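Local coordinates for protein thymidylate synthase thyX (Helicobacter pylori, PDB 3N3Y) that probably catalyses the FAD-dependent reductive methylation of dUMP to dTMP, using methylenetetrahydrofolate as methyl donor and NADPH as reductant, as a homotetramer, at residues Pro18-Ile21 / Ala22-Ile26; Lys44-Ile47 / His48-Gly51; Leu140-Leu144 / Ser145-Ile149. All coordinates share one frame; numbering follows the deposited sequence.

Contact 1: Pro18-Ile21 / Ala22-Ile26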
loop_
_atom_site.group_PDB
_atom_site.type_symbol
_atom_site.label_atom_id
_atom_site.label_comp_id
_atom_site.label_asym_id
_atom_site.label_seq_id
_atom_site.Cartn_x
_atom_site.Cartn_y
_atom_site.Cartn_z
ATOM N N PRO A 18 -3.689 -10.125 -20.210
ATOM C CA PRO A 18 -4.687 -11.042 -20.772
ATOM C C PRO A 18 -5.629 -11.482 -19.666
ATOM O O PRO A 18 -5.154 -11.739 -18.562
ATOM C CB PRO A 18 -3.842 -12.230 -21.251
ATOM C CG PRO A 18 -2.504 -11.665 -21.525
ATOM C CD PRO A 18 -2.307 -10.514 -20.552
ATOM N N LEU A 19 -6.927 -11.539 -19.945
ATOM C CA LEU A 19 -7.928 -11.970 -18.962
ATOM C C LEU A 19 -7.676 -13.351 -18.335
ATOM O O LEU A 19 -8.041 -13.597 -17.190
ATOM C CB LEU A 19 -9.325 -11.994 -19.592
ATOM C CG LEU A 19 -10.213 -10.756 -19.543
ATOM C CD1 LEU A 19 -11.557 -11.084 -20.173
ATOM C CD2 LEU A 19 -10.399 -10.280 -18.116
ATOM N N ASP A 20 -7.103 -14.271 -19.099
ATOM C CA ASP A 20 -6.918 -15.629 -18.601
ATOM C C ASP A 20 -6.042 -15.626 -17.349
ATOM O O ASP A 20 -6.189 -16.491 -16.492
ATOM C CB ASP A 20 -6.303 -16.528 -19.674
ATOM C CG ASP A 20 -4.952 -16.015 -20.150
ATOM O OD1 ASP A 20 -3.908 -16.512 -19.649
ATOM O OD2 ASP A 20 -4.939 -15.099 -21.017
ATOM N N ILE A 21 -5.132 -14.661 -17.242
ATOM C CA ILE A 21 -4.346 -14.533 -16.022
ATOM C C ILE A 21 -5.275 -14.486 -14.810
ATOM O O ILE A 21 -5.033 -15.149 -13.796
ATOM C CB ILE A 21 -3.437 -13.293 -16.028
ATOM C CG1 ILE A 21 -2.373 -13.427 -17.114
ATOM C CG2 ILE A 21 -2.776 -13.116 -14.674
ATOM C CD1 ILE A 21 -1.774 -14.803 -17.190
ATOM N N ALA A 22 -6.350 -13.718 -14.928
ATOM C CA ALA A 22 -7.311 -13.586 -13.844
ATOM C C ALA A 22 -8.041 -14.892 -13.576
ATOM O O ALA A 22 -8.091 -15.341 -12.436
ATOM C CB ALA A 22 -8.292 -12.468 -14.128
ATOM N N SER A 23 -8.599 -15.518 -14.612
ATOM C CA SER A 23 -9.366 -16.763 -14.392
ATOM C C SER A 23 -8.515 -17.941 -13.881
ATOM O O SER A 23 -8.960 -18.711 -13.043
ATOM C CB SER A 23 -10.210 -17.158 -15.621
ATOM O OG SER A 23 -9.420 -17.275 -16.788
ATOM N N GLN A 24 -7.289 -18.074 -14.374
ATOM C CA GLN A 24 -6.374 -19.064 -13.817
ATOM C C GLN A 24 -6.129 -18.799 -12.323
ATOM O O GLN A 24 -6.048 -19.732 -11.525
ATOM C CB GLN A 24 -5.053 -19.079 -14.593
ATOM C CG GLN A 24 -5.184 -19.527 -16.051
ATOM C CD GLN A 24 -3.943 -19.189 -16.888
ATOM O OE1 GLN A 24 -3.174 -18.293 -16.546
ATOM N NE2 GLN A 24 -3.750 -19.909 -17.989
ATOM N N ALA A 25 -6.022 -17.526 -11.944
ATOM C CA ALA A 25 -5.810 -17.159 -10.546
ATOM C C ALA A 25 -6.998 -17.547 -9.676
ATOM O O ALA A 25 -6.838 -18.008 -8.546
ATOM C CB ALA A 25 -5.530 -15.656 -10.415
ATOM N N ILE A 26 -8.196 -17.341 -10.199
ATOM C CA ILE A 26 -9.395 -17.629 -9.435
ATOM C C ILE A 26 -9.549 -19.137 -9.199
ATOM O O ILE A 26 -9.925 -19.583 -8.107
ATOM C CB ILE A 26 -10.642 -17.063 -10.143
ATOM C CG1 ILE A 26 -10.521 -15.532 -10.243
ATOM C CG2 ILE A 26 -11.909 -17.476 -9.396
ATOM C CD1 ILE A 26 -11.563 -14.866 -11.114
#
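Leu19 and Asp20 turn their carbonyls onto Ser23 and Gln24 in the opening turns of helix 20-30, just beyond the strand 10-16. The tightly packed side is that of buried Leu19, Ala22 and Ala25. The turn itself sets Ala22 CB 3.3 Å from Leu19 O and Ala25 CB 3.5 Å from Ile21 O; such small methyls let the helix lie close to its surroundings, Ala22 against Leu63 and Ile47, Ala25 against His62 and, in a second subunit, Ala167. Leu19 adds a larger hydrophobic surface toward Tyr208. Pro18, whose ring has no backbone N-H to donate, leads into the helix and touches the bound dUMP.

The loose, partly exposed side belongs to the side chains of Asp20 and Gln24, which run side by side with carboxylate and amide planes 85° apart. Asp20 OD1 lies 3.7 Å from Gln24 OE1 and 3.8 Å from NE2, with no bond formed; Gln24 OE1 instead takes a weak bond from Lys14 of the second subunit. In the backbone beneath them, Gln24 N makes a nearly straight bond of 2.9 Å to Asp20 O, while Ser23 OG (chi1 55°) folds back to Asp20 O in a weak bond of 3.3 Å.

Contact 2: Lys44-Ile47 / His48-Gly51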
loop_
_atom_site.group_PDB
_atom_site.type_symbol
_atom_site.label_atom_id
_atom_site.label_comp_id
_atom_site.label_asym_id
_atom_site.label_seq_id
_atom_site.Cartn_x
_atom_site.Cartn_y
_atom_site.Cartn_z
ATOM N N LYS A 44 -14.574 -16.207 -18.691
ATOM C CA LYS A 44 -14.839 -14.766 -18.601
ATOM C C LYS A 44 -15.911 -14.500 -17.562
ATOM O O LYS A 44 -15.822 -13.554 -16.787
ATOM C CB LYS A 44 -15.312 -14.181 -19.940
ATOM C CG LYS A 44 -14.234 -13.960 -20.989
ATOM C CD LYS A 44 -14.852 -13.341 -22.244
ATOM C CE LYS A 44 -16.137 -14.083 -22.635
ATOM N NZ LYS A 44 -16.811 -13.541 -23.851
ATOM N N GLU A 45 -16.936 -15.342 -17.561
ATOM C CA GLU A 45 -18.037 -15.181 -16.634
ATOM C C GLU A 45 -17.538 -15.273 -15.205
ATOM O O GLU A 45 -17.999 -14.539 -14.330
ATOM C CB GLU A 45 -19.097 -16.247 -16.886
ATOM C CG GLU A 45 -19.977 -16.528 -15.690
ATOM C CD GLU A 45 -20.827 -15.332 -15.285
ATOM O OE1 GLU A 45 -20.652 -14.237 -15.873
ATOM O OE2 GLU A 45 -21.678 -15.492 -14.375
ATOM N N LEU A 46 -16.585 -16.173 -14.979
ATOM C CA LEU A 46 -16.047 -16.419 -13.641
ATOM C C LEU A 46 -15.325 -15.199 -13.046
ATOM O O LEU A 46 -15.479 -14.890 -11.861
ATOM C CB LEU A 46 -15.107 -17.634 -13.660
ATOM C CG LEU A 46 -14.318 -17.920 -12.374
ATOM C CD1 LEU A 46 -15.212 -18.517 -11.290
ATOM C CD2 LEU A 46 -13.154 -18.837 -12.674
ATOM N N ILE A 47 -14.547 -14.509 -13.875
ATOM C CA ILE A 47 -13.810 -13.340 -13.425
ATOM C C ILE A 47 -14.783 -12.297 -12.897
ATOM O O ILE A 47 -14.568 -11.687 -11.850
ATOM C CB ILE A 47 -12.968 -12.742 -14.562
ATOM C CG1 ILE A 47 -11.958 -13.774 -15.065
ATOM C CG2 ILE A 47 -12.262 -11.480 -14.084
ATOM C CD1 ILE A 47 -11.160 -13.332 -16.270
ATOM N N HIS A 48 -15.879 -12.125 -13.620
ATOM C CA HIS A 48 -16.866 -11.122 -13.278
ATOM C C HIS A 48 -17.614 -11.455 -11.993
ATOM O O HIS A 48 -17.792 -10.596 -11.135
ATOM C CB HIS A 48 -17.853 -10.952 -14.436
ATOM C CG HIS A 48 -18.860 -9.872 -14.209
ATOM N ND1 HIS A 48 -18.627 -8.555 -14.544
ATOM C CD2 HIS A 48 -20.102 -9.909 -13.669
ATOM C CE1 HIS A 48 -19.684 -7.828 -14.227
ATOM N NE2 HIS A 48 -20.593 -8.626 -13.694
ATOM N N ARG A 49 -18.052 -12.702 -11.856
ATOM C CA ARG A 49 -18.869 -13.077 -10.708
ATOM C C ARG A 49 -18.085 -13.118 -9.395
ATOM O O ARG A 49 -18.542 -12.585 -8.380
ATOM C CB ARG A 49 -19.587 -14.407 -10.952
ATOM C CG ARG A 49 -20.276 -14.946 -9.696
ATOM C CD ARG A 49 -21.108 -16.197 -9.984
ATOM N NE ARG A 49 -20.501 -17.019 -11.026
ATOM C CZ ARG A 49 -19.579 -17.953 -10.811
ATOM N NH1 ARG A 49 -19.145 -18.198 -9.575
ATOM N NH2 ARG A 49 -19.091 -18.640 -11.840
ATOM N N VAL A 50 -16.913 -13.750 -9.419
ATOM C CA VAL A 50 -16.054 -13.832 -8.229
ATOM C C VAL A 50 -15.348 -12.500 -7.936
ATOM O O VAL A 50 -15.281 -12.054 -6.789
ATOM C CB VAL A 50 -14.991 -14.978 -8.350
ATOM C CG1 VAL A 50 -14.113 -15.032 -7.116
ATOM C CG2 VAL A 50 -15.667 -16.332 -8.566
ATOM N N GLY A 51 -14.818 -11.871 -8.978
ATOM C CA GLY A 51 -14.188 -10.571 -8.841
ATOM C C GLY A 51 -15.049 -9.542 -8.120
ATOM O O GLY A 51 -14.531 -8.575 -7.570
#
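Leu46 and Val50, one turn apart on helix 41-51, make the apolar part of this local contact. They lie side by side and point the same way, bringing Leu46 CD1 to 3.5 Å from Val50 CG2. Leucine and the beta-branched valine suit a buried flank: Leu46 packs on Ile26 and Arg27 of helix 20-30, and Val50 on His56. Ile47 rests on Ser23, nearer the start of that neighbouring helix.

The charged interaction belongs to the exposed flank. Glu45 starts with CG anti to its backbone N and then bends at chi2 (65°), which brings OE2 round to the edge of the Arg49 guanidinium, in its plane. The salt bridge is long, 3.9 Å from Glu45 OE2 to Arg49 NE, and the two side chains cross at about a right angle. Arg49 NH2 also passes obliquely 3.9 Å from Leu46 CD1.

Backbone bonds of the regular helical pattern tie the same residues together. Arg49 N reaches Glu45 O at 3.1 Å, and Val50 N reaches Leu46 O at the same length, 3.1 Å. Gly51 N closes on Ile47 O at 2.9 Å from above the carbonyl plane, and glycine suits this place because it has no side chain to crowd the carbonyl of Ile47. The bond from His48 N to Lys44 O is weak, but Lys44 O is also held by the hydroxyl of Tyr208.

The chemistry is consistent with an amphipathic helix held mainly, it seems, by its buried leucine, isoleucine and valine, while the stretched ion pair on the exposed side, with solvent probably competing for both charges, is likely to add only modestly to its stability.

Contact 3: Leu140-Leu144 / Ser145-Ile149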
loop_
_atom_site.group_PDB
_atom_site.type_symbol
_atom_site.label_atom_id
_atom_site.label_comp_id
_atom_site.label_asym_id
_atom_site.label_seq_id
_atom_site.Cartn_x
_atom_site.Cartn_y
_atom_site.Cartn_z
ATOM N N LEU A 140 3.541 33.794 -16.684
ATOM C CA LEU A 140 4.484 32.687 -16.543
ATOM C C LEU A 140 5.497 32.715 -17.681
ATOM O O LEU A 140 6.695 32.549 -17.465
ATOM C CB LEU A 140 3.740 31.345 -16.562
ATOM C CG LEU A 140 4.550 30.063 -16.301
ATOM C CD1 LEU A 140 5.230 30.137 -14.945
ATOM C CD2 LEU A 140 3.683 28.796 -16.405
ATOM N N ARG A 141 5.000 32.923 -18.899
ATOM C CA ARG A 141 5.861 32.999 -20.077
ATOM C C ARG A 141 6.886 34.118 -19.926
ATOM O O ARG A 141 8.070 33.915 -20.164
ATOM C CB ARG A 141 5.055 33.199 -21.365
ATOM C CG ARG A 141 5.919 33.114 -22.608
ATOM C CD ARG A 141 5.281 33.754 -23.813
ATOM N NE ARG A 141 5.059 35.194 -23.660
ATOM C CZ ARG A 141 5.964 36.133 -23.931
ATOM N NH1 ARG A 141 7.177 35.797 -24.351
ATOM N NH2 ARG A 141 5.655 37.413 -23.773
ATOM N N VAL A 142 6.422 35.292 -19.511
ATOM C CA VAL A 142 7.314 36.415 -19.260
ATOM C C VAL A 142 8.408 36.109 -18.210
ATOM O O VAL A 142 9.578 36.426 -18.426
ATOM C CB VAL A 142 6.515 37.685 -18.904
ATOM C CG1 VAL A 142 7.431 38.786 -18.374
ATOM C CG2 VAL A 142 5.725 38.174 -20.136
ATOM N N LEU A 143 8.040 35.483 -17.091
ATOM C CA LEU A 143 9.021 35.164 -16.054
ATOM C C LEU A 143 10.153 34.330 -16.615
ATOM O O LEU A 143 11.326 34.576 -16.331
ATOM C CB LEU A 143 8.378 34.400 -14.897
ATOM C CG LEU A 143 7.359 35.173 -14.055
ATOM C CD1 LEU A 143 6.640 34.214 -13.096
ATOM C CD2 LEU A 143 8.019 36.322 -13.308
ATOM N N LEU A 144 9.782 33.338 -17.413
ATOM C CA LEU A 144 10.731 32.400 -17.992
ATOM C C LEU A 144 11.547 32.970 -19.151
ATOM O O LEU A 144 12.695 32.568 -19.361
ATOM C CB LEU A 144 9.979 31.172 -18.507
ATOM C CG LEU A 144 9.272 30.319 -17.465
ATOM C CD1 LEU A 144 8.304 29.375 -18.142
ATOM C CD2 LEU A 144 10.290 29.561 -16.639
ATOM N N SER A 145 10.943 33.887 -19.904
ATOM C CA SER A 145 11.425 34.225 -21.235
ATOM C C SER A 145 12.188 35.538 -21.280
ATOM O O SER A 145 13.153 35.689 -22.028
ATOM C CB SER A 145 10.251 34.281 -22.209
ATOM O OG SER A 145 10.705 34.404 -23.542
ATOM N N GLU A 146 11.750 36.493 -20.477
ATOM C CA GLU A 146 12.367 37.800 -20.480
ATOM C C GLU A 146 13.290 37.966 -19.275
ATOM O O GLU A 146 14.374 38.527 -19.393
ATOM C CB GLU A 146 11.285 38.883 -20.547
ATOM C CG GLU A 146 10.205 38.552 -21.592
ATOM C CD GLU A 146 9.428 39.779 -22.081
ATOM O OE1 GLU A 146 9.662 40.885 -21.541
ATOM O OE2 GLU A 146 8.585 39.631 -23.008
ATOM N N HIS A 147 12.885 37.447 -18.125
ATOM C CA HIS A 147 13.716 37.554 -16.926
ATOM C C HIS A 147 14.565 36.302 -16.679
ATOM O O HIS A 147 15.395 36.272 -15.773
ATOM C CB HIS A 147 12.844 37.850 -15.710
ATOM C CG HIS A 147 11.870 38.960 -15.934
ATOM N ND1 HIS A 147 12.248 40.285 -15.955
ATOM C CD2 HIS A 147 10.534 38.947 -16.151
ATOM C CE1 HIS A 147 11.187 41.042 -16.174
ATOM N NE2 HIS A 147 10.132 40.254 -16.296
ATOM N N ASN A 148 14.348 35.270 -17.482
ATOM C CA ASN A 148 15.094 34.029 -17.335
ATOM C C ASN A 148 15.151 33.490 -15.907
ATOM O O ASN A 148 16.209 33.064 -15.441
ATOM C CB ASN A 148 16.512 34.204 -17.870
ATOM C CG ASN A 148 16.577 34.095 -19.375
ATOM O OD1 ASN A 148 16.480 35.097 -20.096
ATOM N ND2 ASN A 148 16.735 32.867 -19.865
ATOM N N ILE A 149 14.018 33.503 -15.214
ATOM C CA ILE A 149 13.973 32.976 -13.851
ATOM C C ILE A 149 13.926 31.442 -13.889
ATOM O O ILE A 149 13.354 30.854 -14.804
ATOM C CB ILE A 149 12.808 33.598 -13.055
ATOM C CG1 ILE A 149 13.029 35.114 -12.960
ATOM C CG2 ILE A 149 12.686 32.979 -11.647
ATOM C CD1 ILE A 149 11.767 35.903 -12.817
#
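Arg141 and Glu146 are brought together by their torsions: Arg141 leaves the helix with CG trans to N and folds at chi3 (63°), while Glu146 keeps CG beside its own N and runs extended from there. Their flat groups stand 65° apart, and Arg141 NH2 to Glu146 OE2 is a long salt bridge of 3.8 Å. Glu138, one turn earlier, is the stronger partner of that NH2, which leaves Glu146 a secondary charge on the exposed surface.

The backbone shows how helix 127-145 ends. Val142 O accepts from Glu146 N at 3.0 Å and from Ser145 N at 3.2 Å, both from the same face of its carbonyl plane. A weak bond from His147 N also reaches it, one residue farther on than an alpha-helical bond would, as in a pi-type turn. Asn148 then takes positive phi, a conformation asparagine tolerates well, and reverses the chain, so that Ile149 N comes back to Leu143 O in an almost straight bond of 3.1 Å. In the same turn Asn148 CA directs a C-H at Leu144 O, 3.5 Å away.

An apolar pair follows the reversal, Ile149 CD1 meeting Leu143 CD2 at 3.8 Å. Separately, the imidazole of His147 lies beside Val142, its NE2 3.7 Å from Val142 CG1.

Around this helix end, Leu144 packs on Asn151 and Ala154 of helix 151-154, Leu143 touches Ala157 of its own chain and Met132 of a third subunit, and Ile149 rests on Asn126 of that same subunit.

Along the chain the three contacts come in series, all within the single ThyX family region. Contacts 1 and 2 belong to successive helices, 20-30 and 41-51, with centres about 10 Å apart. They touch directly: Ile47 CD1 lies 3.3 Å from Leu19 O, and Ile26 CD1 packs on the Ile47 backbone. Contact 3, at the end of helix 127-145, lies on the opposite side of the chain's centre, its centre about 53 Å from that of contact 1 and 55 Å from that of contact 2. Contacts 1 and 3 meet different neighbouring subunits, so these two far sides of the chain face different partners in the homotetramer.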